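Local coordinates for protein glucanase (Clostridium thermocellum, PDB 5GXX) that probably hydrolyses internal beta-1,4-glucosidic linkages of cellulose as an endoglucanase of glycoside hydrolase family 9 from a cellulosome-forming bacterium, at residues K140-V145 and D176-D181; V145-A150 and L201-T206; S193-W198 and W245-Y250; Q240-W245 and T306-L311. The protein carries 1 engineered substitution. One frame throughout, in Å; residues are numbered along the deposited sequence.

From the N terminus, contact 1 closes the hairpin of helices 142-158 and 162-178, bringing 176-181 back to the start of the first. Contact 2 opens at Val145, the last residue of 140-145, and crosses contact 1 on its way to helix 198-212. Contact 3 opens after contact 1 has closed, in the loop before helix 198-212, and crosses contact 2 to reach 245-250 at a calcium site. Contact 4 crosses contact 3, shares Trp245 with it and reaches helix 301-318. A hydrogen bond between Asp181 and Ser193 joins contacts 1 and 3, Cys248 packs on Trp203 between contacts 3 and 2, and His243 meets Trp203 between contacts 4 and 2.

Contact 1 of 4, residues K140-V145 and D176-D181; sequences KGSAVV and DATRSD
The carboxylate of Asp181 turns the syn lone pair of OD1 to the backbone of Ala143, whose N lies 3.0 Å from OD1 in a nearly straight bond (165°). The Ala143 methyl rests 3.3 Å from Asp181 OD1, and OD2 is hydrogen-bonded to Ser193 OG. The guanidinium of Arg179 takes Asp176 at its edge and in plane, with NH2 2.9 Å from OD1 in a salt bridge within 176-181. Gly141, the N-cap of helix 142-158, has no side chain to cap with; Ser180 O and the Asp181 carboxylate meet the first amides instead. Ser142 N reaches Ser180 O at 2.9 Å, from above the carbonyl plane, and a water links Val144 N to Asp181 OD1. This helix end would probably favour a charged Asp181. With chi1 at -68°, Ser142 OG sits beside its own backbone N and accepts Ser180 N at 3.0 Å, as well as bonding Ala175 O. The extended Lys140 chain crosses Thr178 obliquely, CD 3.6 Å from OG1; a water joins NZ to OG1, which also bonds Leu174 O one turn back. The contact fastens the turn after helix 162-178 to the start of helix 142-158, with Phe197 and helix 198-212 alongside.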
# COMPACT_ATOMS: atom_id res chain seq x y z
N LYS A 140 -17.61 -1.03 41.85
CA LYS A 140 -17.62 -0.65 43.26
C LYS A 140 -16.43 -1.23 44.01
O LYS A 140 -16.53 -1.54 45.20
CB LYS A 140 -18.94 -1.07 43.91
CG LYS A 140 -19.32 -2.51 43.62
CD LYS A 140 -20.65 -2.91 44.26
CE LYS A 140 -20.92 -4.38 43.96
NZ LYS A 140 -22.03 -4.95 44.76
N GLY A 141 -15.29 -1.34 43.34
CA GLY A 141 -14.06 -1.81 43.98
C GLY A 141 -13.75 -1.05 45.25
O GLY A 141 -13.69 0.18 45.26
N SER A 142 -13.55 -1.79 46.34
CA SER A 142 -13.33 -1.19 47.65
C SER A 142 -12.08 -0.29 47.68
O SER A 142 -12.11 0.76 48.31
CB SER A 142 -13.33 -2.24 48.76
OG SER A 142 -14.63 -2.84 48.97
N ALA A 143 -11.00 -0.70 47.01
CA ALA A 143 -9.77 0.10 46.96
C ALA A 143 -10.01 1.43 46.24
O ALA A 143 -9.80 2.50 46.80
CB ALA A 143 -8.64 -0.67 46.29
N VAL A 144 -10.52 1.36 45.01
CA VAL A 144 -10.72 2.60 44.26
C VAL A 144 -11.77 3.49 44.92
O VAL A 144 -11.56 4.69 45.05
CB VAL A 144 -10.96 2.37 42.75
CG1 VAL A 144 -12.31 1.69 42.49
CG2 VAL A 144 -10.83 3.67 41.96
N VAL A 145 -12.90 2.91 45.34
CA VAL A 145 -13.92 3.73 46.00
C VAL A 145 -13.48 4.27 47.36
O VAL A 145 -13.83 5.39 47.72
CB VAL A 145 -15.26 2.95 46.13
CG1 VAL A 145 -16.34 3.79 46.85
CG2 VAL A 145 -15.80 2.54 44.76
N ASP A 176 -17.05 0.16 52.11
CA ASP A 176 -17.07 -0.62 53.33
C ASP A 176 -18.13 -1.73 53.32
O ASP A 176 -18.00 -2.74 54.01
CB ASP A 176 -17.29 0.33 54.52
CG ASP A 176 -17.11 -0.34 55.87
OD1 ASP A 176 -16.16 -1.13 56.05
OD2 ASP A 176 -17.91 0.00 56.77
N ALA A 177 -19.17 -1.56 52.51
CA ALA A 177 -20.24 -2.56 52.43
C ALA A 177 -19.84 -3.62 51.41
O ALA A 177 -20.14 -4.80 51.58
CB ALA A 177 -21.54 -1.89 52.03
N THR A 178 -19.12 -3.20 50.36
CA THR A 178 -18.72 -4.06 49.25
C THR A 178 -17.59 -5.03 49.62
O THR A 178 -17.58 -6.19 49.20
CB THR A 178 -18.30 -3.22 48.03
OG1 THR A 178 -19.38 -2.38 47.60
CG2 THR A 178 -17.87 -4.08 46.85
N ARG A 179 -16.62 -4.54 50.40
CA ARG A 179 -15.48 -5.36 50.82
C ARG A 179 -14.96 -6.32 49.76
O ARG A 179 -14.75 -7.51 50.00
CB ARG A 179 -15.71 -6.03 52.17
CG ARG A 179 -15.69 -4.99 53.27
CD ARG A 179 -16.00 -5.52 54.64
NE ARG A 179 -16.07 -4.41 55.59
CZ ARG A 179 -15.99 -4.55 56.90
NH1 ARG A 179 -15.84 -5.75 57.43
NH2 ARG A 179 -16.06 -3.48 57.70
N SER A 180 -14.75 -5.78 48.56
CA SER A 180 -14.22 -6.57 47.45
C SER A 180 -13.62 -5.67 46.37
O SER A 180 -14.16 -4.60 46.08
CB SER A 180 -15.34 -7.42 46.84
OG SER A 180 -14.83 -8.27 45.83
N ASP A 181 -12.52 -6.15 45.79
CA ASP A 181 -11.96 -5.53 44.60
C ASP A 181 -12.37 -6.24 43.32
O ASP A 181 -11.82 -5.95 42.26
CB ASP A 181 -10.43 -5.50 44.71
CG ASP A 181 -9.93 -4.38 45.58
OD1 ASP A 181 -10.56 -3.30 45.64
OD2 ASP A 181 -8.88 -4.60 46.23
O HOH W 1 -21.95 -3.55 47.61
O HOH W 2 -10.80 -1.34 43.82

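Contact 2 of 4, residues V145-A150 and L201-T206; sequences VGQMAA and LLWAST
Gln147 OE1 takes the indole N-H of Trp203, NE1 to OE1 2.9 Å, in a bent bond of 142°. The oxygen lies at the ring edge, in the indole plane, whereas the amide plane is turned 46° from the ring. Gln147 gets there by a chain that leaves with CG anti to the backbone N and then folds at chi2, a bend that brings the amide to the indole edge. Its NE2 has a hydrogen-bond partner outside the two helices, so both ends of the amide are fixed and its flip is probably settled.

The helices 142-158 and 198-212 belong to the (alpha/alpha)6 barrel of family 9. Their segments 145-150 and 201-206 run nearly parallel, axes 8.0 Å apart at closest and crossing at 23°. Small residues permit that distance. Gly146 has no side chain toward Leu201 and Ala204, and the methyl of Ala204 comes down on its carbonyl, CB to O 3.3 Å. One turn on, Ala150 CB packs against Ala204 CB at 4.0 Å and against Trp203 CD1 at 3.3 Å. Ala149 adds a further methyl contact with Ala204.

Trp203 is further surrounded by aromatic rings, with Trp207 and His243 meeting it edge-to-face. The chemistry is thus mostly that of a tight apolar seam: alanine and glycine set the spacing, and a single buried amide-to-indole bond satisfies the indole N-H and helps to fix how the ring is turned.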
# COMPACT_ATOMS: atom_id res chain seq x y z
N VAL A 145 -12.90 2.91 45.34
CA VAL A 145 -13.92 3.73 46.00
C VAL A 145 -13.48 4.27 47.36
O VAL A 145 -13.83 5.39 47.72
CB VAL A 145 -15.26 2.95 46.13
CG1 VAL A 145 -16.34 3.79 46.85
CG2 VAL A 145 -15.80 2.54 44.76
N GLY A 146 -12.70 3.49 48.10
CA GLY A 146 -12.20 3.92 49.40
C GLY A 146 -11.22 5.07 49.25
O GLY A 146 -11.22 6.02 50.04
N GLN A 147 -10.39 4.99 48.22
CA GLN A 147 -9.45 6.09 47.93
C GLN A 147 -10.17 7.36 47.50
O GLN A 147 -9.82 8.46 47.93
CB GLN A 147 -8.37 5.67 46.91
CG GLN A 147 -7.21 6.65 46.74
CD GLN A 147 -6.42 6.91 48.01
OE1 GLN A 147 -6.35 8.04 48.48
NE2 GLN A 147 -5.83 5.86 48.58
N MET A 148 -11.22 7.20 46.69
CA MET A 148 -12.02 8.36 46.29
C MET A 148 -12.65 8.99 47.53
O MET A 148 -12.69 10.21 47.66
CB MET A 148 -13.08 7.98 45.25
CG MET A 148 -12.50 7.48 43.92
SD MET A 148 -13.72 6.66 42.85
CE MET A 148 -14.89 7.98 42.53
N ALA A 149 -13.11 8.15 48.46
CA ALA A 149 -13.68 8.64 49.71
C ALA A 149 -12.66 9.44 50.52
O ALA A 149 -12.98 10.50 51.04
CB ALA A 149 -14.20 7.49 50.55
N ALA A 150 -11.44 8.90 50.63
CA ALA A 150 -10.39 9.53 51.42
C ALA A 150 -10.04 10.90 50.85
O ALA A 150 -9.90 11.87 51.60
CB ALA A 150 -9.15 8.64 51.43
N LEU A 201 -9.64 1.30 53.28
CA LEU A 201 -10.69 1.53 54.28
C LEU A 201 -10.13 2.21 55.52
O LEU A 201 -10.78 3.09 56.08
CB LEU A 201 -11.45 0.25 54.64
CG LEU A 201 -12.22 -0.42 53.50
CD1 LEU A 201 -12.84 -1.72 54.07
CD2 LEU A 201 -13.30 0.51 52.95
N LEU A 202 -8.95 1.77 55.96
CA LEU A 202 -8.23 2.44 57.04
C LEU A 202 -7.98 3.93 56.76
O LEU A 202 -8.27 4.78 57.61
CB LEU A 202 -6.87 1.77 57.26
CG LEU A 202 -5.95 2.42 58.30
CD1 LEU A 202 -6.60 2.47 59.68
CD2 LEU A 202 -4.64 1.64 58.34
N TRP A 203 -7.41 4.21 55.60
CA TRP A 203 -7.06 5.56 55.17
C TRP A 203 -8.31 6.43 55.10
O TRP A 203 -8.34 7.53 55.65
CB TRP A 203 -6.37 5.44 53.81
CG TRP A 203 -5.93 6.64 53.01
CD1 TRP A 203 -6.35 6.94 51.76
CD2 TRP A 203 -4.91 7.60 53.33
NE1 TRP A 203 -5.70 8.05 51.27
CE2 TRP A 203 -4.80 8.47 52.22
CE3 TRP A 203 -4.08 7.82 54.44
CZ2 TRP A 203 -3.91 9.55 52.19
CZ3 TRP A 203 -3.21 8.89 54.41
CH2 TRP A 203 -3.12 9.73 53.29
N ALA A 204 -9.37 5.92 54.48
CA ALA A 204 -10.58 6.71 54.34
C ALA A 204 -11.27 6.96 55.68
O ALA A 204 -11.66 8.10 55.97
CB ALA A 204 -11.52 6.03 53.36
N SER A 205 -11.42 5.92 56.50
CA SER A 205 -12.05 6.08 57.82
C SER A 205 -11.25 7.03 58.71
O SER A 205 -11.84 7.81 59.47
CB SER A 205 -12.34 4.73 58.51
OG SER A 205 -11.16 3.95 58.69
N THR A 206 -9.92 6.99 58.62
CA THR A 206 -9.06 7.87 59.41
C THR A 206 -9.31 9.32 59.02
O THR A 206 -9.50 10.17 59.89
CB THR A 206 -7.57 7.49 59.24
OG1 THR A 206 -7.38 6.17 59.75
CG2 THR A 206 -6.65 8.47 59.97

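Contact 3 of 4, residues S193-W198 and W245-Y250; sequences SHSGFW and WDDCHY. With CA (calcium ion), chain C.
A calcium site joins these two loops of the (alpha/alpha)6 catalytic domain, and both supply ligands: Ser195 OG at 2.5 Å from the calcium, Gly196 O at 2.3 Å and Asp246 O, also at 2.3 Å. A water and the carboxylates of Asp199 and Glu200, at the start of helix 198-212, complete eight oxygens. Ser195 OG stands between its backbone N and carbonyl carbon (chi1 53°), which points the hydroxyl at the metal.

Asp246 thus binds the ion through its backbone, while its carboxylate works in the second shell. OD1 receives His194 N at 2.9 Å, nearly straight, from the syn side, and also accepts a hydrogen bond from the metal-bound water, which donates to Ser193 OG as well; that hydroxyl is held in turn by Asp181. OD2 accepts from Ser195 OG, which comes from above the carboxylate plane, and more weakly from Ser195 N. One carboxylate thus holds, and probably helps to orient, both a protein ligand and a water ligand of the calcium. Beside it the His194 ring meets Trp245 rim to rim, CD2 to CH2 3.7 Å, with the planes 67° apart.

Farther along, Asp247 forms an Asx turn at the start of helix 249-260: its OD1 accepts His249 N on the anti side and, on the syn side, His249 ND1 at 2.6 Å.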
# COMPACT_ATOMS: atom_id res chain seq x y z
N SER A 193 -4.89 -3.70 42.07
CA SER A 193 -4.91 -3.65 43.53
C SER A 193 -4.00 -4.76 44.05
O SER A 193 -4.33 -5.95 43.97
CB SER A 193 -6.35 -3.79 44.08
OG SER A 193 -6.37 -3.73 45.50
N HIS A 194 -2.82 -4.39 44.53
CA HIS A 194 -1.84 -5.38 44.99
C HIS A 194 -2.01 -5.74 46.46
O HIS A 194 -1.95 -6.90 46.84
CB HIS A 194 -0.41 -4.84 44.78
CG HIS A 194 -0.12 -4.50 43.35
ND1 HIS A 194 0.00 -5.46 42.37
CD2 HIS A 194 0.01 -3.30 42.73
CE1 HIS A 194 0.22 -4.86 41.21
NE2 HIS A 194 0.22 -3.56 41.40
N SER A 195 -2.19 -4.72 47.28
CA SER A 195 -2.21 -4.88 48.73
C SER A 195 -3.60 -5.29 49.22
O SER A 195 -3.76 -5.61 50.39
CB SER A 195 -1.79 -3.58 49.42
OG SER A 195 -2.56 -2.49 48.95
N GLY A 196 -4.61 -5.25 48.36
CA GLY A 196 -5.98 -5.42 48.80
C GLY A 196 -6.60 -4.08 49.17
O GLY A 196 -6.05 -3.01 48.88
N PHE A 197 -7.75 -4.16 49.84
CA PHE A 197 -8.57 -2.98 50.07
C PHE A 197 -8.67 -2.55 51.55
O PHE A 197 -9.22 -1.50 51.84
CB PHE A 197 -9.96 -3.19 49.46
CG PHE A 197 -10.74 -4.30 50.14
CD1 PHE A 197 -11.21 -4.11 51.43
CD2 PHE A 197 -10.92 -5.54 49.53
CE1 PHE A 197 -11.90 -5.10 52.10
CE2 PHE A 197 -11.60 -6.56 50.21
CZ PHE A 197 -12.08 -6.34 51.50
N TRP A 198 -8.12 -3.35 52.47
CA TRP A 198 -8.18 -2.97 53.88
C TRP A 198 -7.44 -1.66 54.18
O TRP A 198 -7.89 -0.86 55.01
CB TRP A 198 -7.72 -4.10 54.80
CG TRP A 198 -8.57 -5.34 54.70
CD1 TRP A 198 -8.19 -6.55 54.19
CD2 TRP A 198 -9.93 -5.50 55.13
NE1 TRP A 198 -9.23 -7.45 54.27
CE2 TRP A 198 -10.31 -6.83 54.84
CE3 TRP A 198 -10.86 -4.64 55.72
CZ2 TRP A 198 -11.59 -7.32 55.13
CZ3 TRP A 198 -12.14 -5.14 56.02
CH2 TRP A 198 -12.48 -6.46 55.72
N TRP A 245 0.02 5.06 45.79
CA TRP A 245 -1.34 4.91 45.23
C TRP A 245 -2.03 3.60 45.60
O TRP A 245 -3.25 3.57 45.65
CB TRP A 245 -1.35 5.08 43.70
CG TRP A 245 -0.49 4.05 43.01
CD1 TRP A 245 0.84 4.15 42.70
CD2 TRP A 245 -0.89 2.73 42.62
NE1 TRP A 245 1.30 2.99 42.14
CE2 TRP A 245 0.25 2.10 42.06
CE3 TRP A 245 -2.09 2.03 42.66
CZ2 TRP A 245 0.22 0.80 41.56
CZ3 TRP A 245 -2.12 0.73 42.16
CH2 TRP A 245 -0.98 0.13 41.62
N ASP A 246 -1.26 2.53 45.77
CA ASP A 246 -1.83 1.21 46.05
C ASP A 246 -2.10 0.93 47.54
O ASP A 246 -2.90 0.07 47.91
CB ASP A 246 -0.89 0.13 45.52
CG ASP A 246 -1.45 -1.26 45.70
OD1 ASP A 246 -2.42 -1.58 45.00
OD2 ASP A 246 -0.96 -2.00 46.57
N ASP A 247 -1.38 1.67 48.38
CA ASP A 247 -1.29 1.36 49.79
C ASP A 247 -0.90 2.56 50.65
O ASP A 247 0.27 2.96 50.73
CB ASP A 247 -0.33 0.19 50.01
CG ASP A 247 -0.39 -0.37 51.41
OD1 ASP A 247 -1.09 0.20 52.28
OD2 ASP A 247 0.32 -1.38 51.63
N CYS A 248 -1.91 3.12 51.31
CA CYS A 248 -1.78 4.28 52.18
C CYS A 248 -1.79 3.93 53.66
O CYS A 248 -1.93 4.83 54.50
CB CYS A 248 -2.90 5.28 51.86
SG CYS A 248 -2.71 6.17 50.30
N HIS A 249 -1.63 2.66 54.04
CA HIS A 249 -1.65 2.34 55.47
C HIS A 249 -0.52 2.98 56.24
O HIS A 249 -0.69 3.32 57.41
CB HIS A 249 -1.79 0.84 55.84
CG HIS A 249 -0.51 0.05 55.76
ND1 HIS A 249 -0.10 -0.56 54.60
CD2 HIS A 249 0.38 -0.31 56.72
CE1 HIS A 249 1.01 -1.24 54.84
NE2 HIS A 249 1.34 -1.08 56.11
N TYR A 250 0.61 3.17 55.57
CA TYR A 250 1.80 3.77 56.17
C TYR A 250 1.46 5.15 56.74
O TYR A 250 1.69 5.42 57.92
CB TYR A 250 2.95 3.88 55.14
CG TYR A 250 3.18 2.55 54.45
CD1 TYR A 250 3.97 1.57 55.05
CD2 TYR A 250 2.56 2.24 53.24
CE1 TYR A 250 4.16 0.33 54.46
CE2 TYR A 250 2.74 1.00 52.64
CZ TYR A 250 3.53 0.05 53.26
OH TYR A 250 3.70 -1.19 52.70
CA CA C . -4.68 -1.14 48.85
O HOH W 3 -4.76 -1.83 46.69

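Contact 4 of 4, residues Q240-W245 and T306-L311; sequences QWAHCW and TTEAFL
A chi1 of -169° at His243 swings its imidazole toward helix 301-318, and a bend at chi2 (-65°) in Glu308 curls the carboxylate back to the loop before helix 249-260. The contacts they allow fasten a connecting loop of the (alpha/alpha)6 barrel to one of its helices. Glu308 OE2 accepts the backbone N-H of His243, N to OE2 2.9 Å, the donor approaching nearly along the C-O axis. The same oxygen lies 3.2 Å from Ala242 CA and close to its methyl, so the carboxylate is tucked against the loop backbone. The other oxygen, OE1, makes a weak hydrogen bond to His272 NE2, linking the 240-245 loop and helix 263-276 through Glu308.

The ring of His243 is packed from two directions. Leu311 CD1 lies over one face in a CH-pi contact, 4.1 Å from the ring centroid and displaced toward the rim, and its sister CD2 touches His243 CB at 3.7 Å. Thr307 CG2 comes at the ring edge, 3.8 Å from CD2, crossing the histidine at about a right angle. A polar partner from another part of the domain completes the setting: ND1 accepts the N-H of Gly251. The ND1 bond and the packing on face and edge probably restrict the ring's rotation.

Thr307 OG1 is bonded to Arg303 O one turn back in its helix and also accepts a hydrogen bond from a water, which sits 3.0 Å from OG1 and donates to His243 O at 2.7 Å.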
# COMPACT_ATOMS: atom_id res chain seq x y z
N GLN A 240 7.97 -2.56 54.99
CA GLN A 240 9.09 -2.49 54.04
C GLN A 240 8.60 -2.14 52.63
O GLN A 240 8.79 -2.90 51.67
CB GLN A 240 9.89 -3.79 54.06
CG GLN A 240 10.48 -4.14 55.42
CD GLN A 240 11.35 -5.37 55.37
OE1 GLN A 240 11.63 -5.93 54.31
NE2 GLN A 240 11.79 -5.81 56.55
N TRP A 241 7.93 -1.00 52.53
CA TRP A 241 7.50 -0.47 51.25
C TRP A 241 7.22 1.02 51.48
O TRP A 241 7.52 1.53 52.57
CB TRP A 241 6.29 -1.26 50.70
CG TRP A 241 6.12 -1.10 49.21
CD1 TRP A 241 5.12 -0.43 48.57
CD2 TRP A 241 6.96 -1.64 48.18
NE1 TRP A 241 5.28 -0.51 47.21
CE2 TRP A 241 6.42 -1.22 46.94
CE3 TRP A 241 8.11 -2.44 48.17
CZ2 TRP A 241 6.98 -1.59 45.71
CZ3 TRP A 241 8.69 -2.77 46.94
CH2 TRP A 241 8.12 -2.34 45.73
N ALA A 242 6.68 1.71 50.48
CA ALA A 242 6.31 3.11 50.55
C ALA A 242 4.80 3.30 50.57
O ALA A 242 4.06 2.59 49.89
CB ALA A 242 6.86 3.90 49.37
N HIS A 243 4.37 4.33 51.29
CA HIS A 243 3.09 4.98 51.05
C HIS A 243 2.99 5.29 49.56
O HIS A 243 3.89 5.91 49.00
CB HIS A 243 3.08 6.28 51.84
CG HIS A 243 1.75 6.94 51.92
ND1 HIS A 243 0.81 6.61 52.87
CD2 HIS A 243 1.19 7.92 51.16
CE1 HIS A 243 -0.26 7.35 52.70
NE2 HIS A 243 -0.06 8.16 51.67
N CYS A 244 1.90 4.87 48.93
CA CYS A 244 1.72 5.11 47.50
C CYS A 244 0.27 4.87 47.08
O CYS A 244 -0.58 4.50 47.90
CB CYS A 244 2.63 4.16 46.72
SG CYS A 244 2.22 2.38 46.91
N TRP A 245 0.02 5.06 45.79
CA TRP A 245 -1.34 4.91 45.23
C TRP A 245 -2.03 3.60 45.60
O TRP A 245 -3.25 3.57 45.65
CB TRP A 245 -1.35 5.08 43.70
CG TRP A 245 -0.49 4.05 43.01
CD1 TRP A 245 0.84 4.15 42.70
CD2 TRP A 245 -0.89 2.73 42.62
NE1 TRP A 245 1.30 2.99 42.14
CE2 TRP A 245 0.25 2.10 42.06
CE3 TRP A 245 -2.09 2.03 42.66
CZ2 TRP A 245 0.22 0.80 41.56
CZ3 TRP A 245 -2.12 0.73 42.16
CH2 TRP A 245 -0.98 0.13 41.62
N THR A 306 10.39 10.60 47.68
CA THR A 306 9.83 11.90 48.01
C THR A 306 8.51 11.82 48.78
O THR A 306 8.20 12.73 49.56
CB THR A 306 9.68 12.82 46.78
OG1 THR A 306 8.78 12.23 45.83
CG2 THR A 306 11.01 13.04 46.13
N THR A 307 7.74 10.76 48.57
CA THR A 307 6.51 10.53 49.34
C THR A 307 6.88 10.19 50.79
O THR A 307 6.30 10.74 51.74
CB THR A 307 5.64 9.41 48.72
OG1 THR A 307 5.27 9.81 47.38
CG2 THR A 307 4.37 9.19 49.56
N GLU A 308 7.88 9.33 50.94
CA GLU A 308 8.36 8.98 52.29
C GLU A 308 8.95 10.21 52.97
O GLU A 308 8.81 10.34 54.19
CB GLU A 308 9.36 7.83 52.24
CG GLU A 308 8.69 6.52 51.86
CD GLU A 308 7.69 6.07 52.92
OE1 GLU A 308 7.98 6.25 54.13
OE2 GLU A 308 6.61 5.53 52.60
N ALA A 309 9.58 11.11 52.20
CA ALA A 309 10.04 12.38 52.78
C ALA A 309 8.88 13.14 53.42
O ALA A 309 8.99 13.61 54.55
CB ALA A 309 10.80 13.24 51.76
N PHE A 310 7.74 13.21 52.73
CA PHE A 310 6.56 13.86 53.32
C PHE A 310 6.11 13.19 54.60
O PHE A 310 5.90 13.88 55.59
CB PHE A 310 5.43 13.93 52.29
CG PHE A 310 4.20 14.64 52.77
CD1 PHE A 310 4.29 15.91 53.34
CD2 PHE A 310 2.95 14.05 52.64
CE1 PHE A 310 3.16 16.59 53.77
CE2 PHE A 310 1.80 14.72 53.08
CZ PHE A 310 1.90 15.99 53.64
N LEU A 311 5.98 11.87 54.59
CA LEU A 311 5.57 11.17 55.81
C LEU A 311 6.54 11.40 56.96
O LEU A 311 6.12 11.58 58.11
CB LEU A 311 5.48 9.67 55.56
CG LEU A 311 4.10 9.13 55.16
CD1 LEU A 311 3.61 9.72 53.84
CD2 LEU A 311 4.10 7.61 55.09
O HOH W 4 4.44 7.05 46.60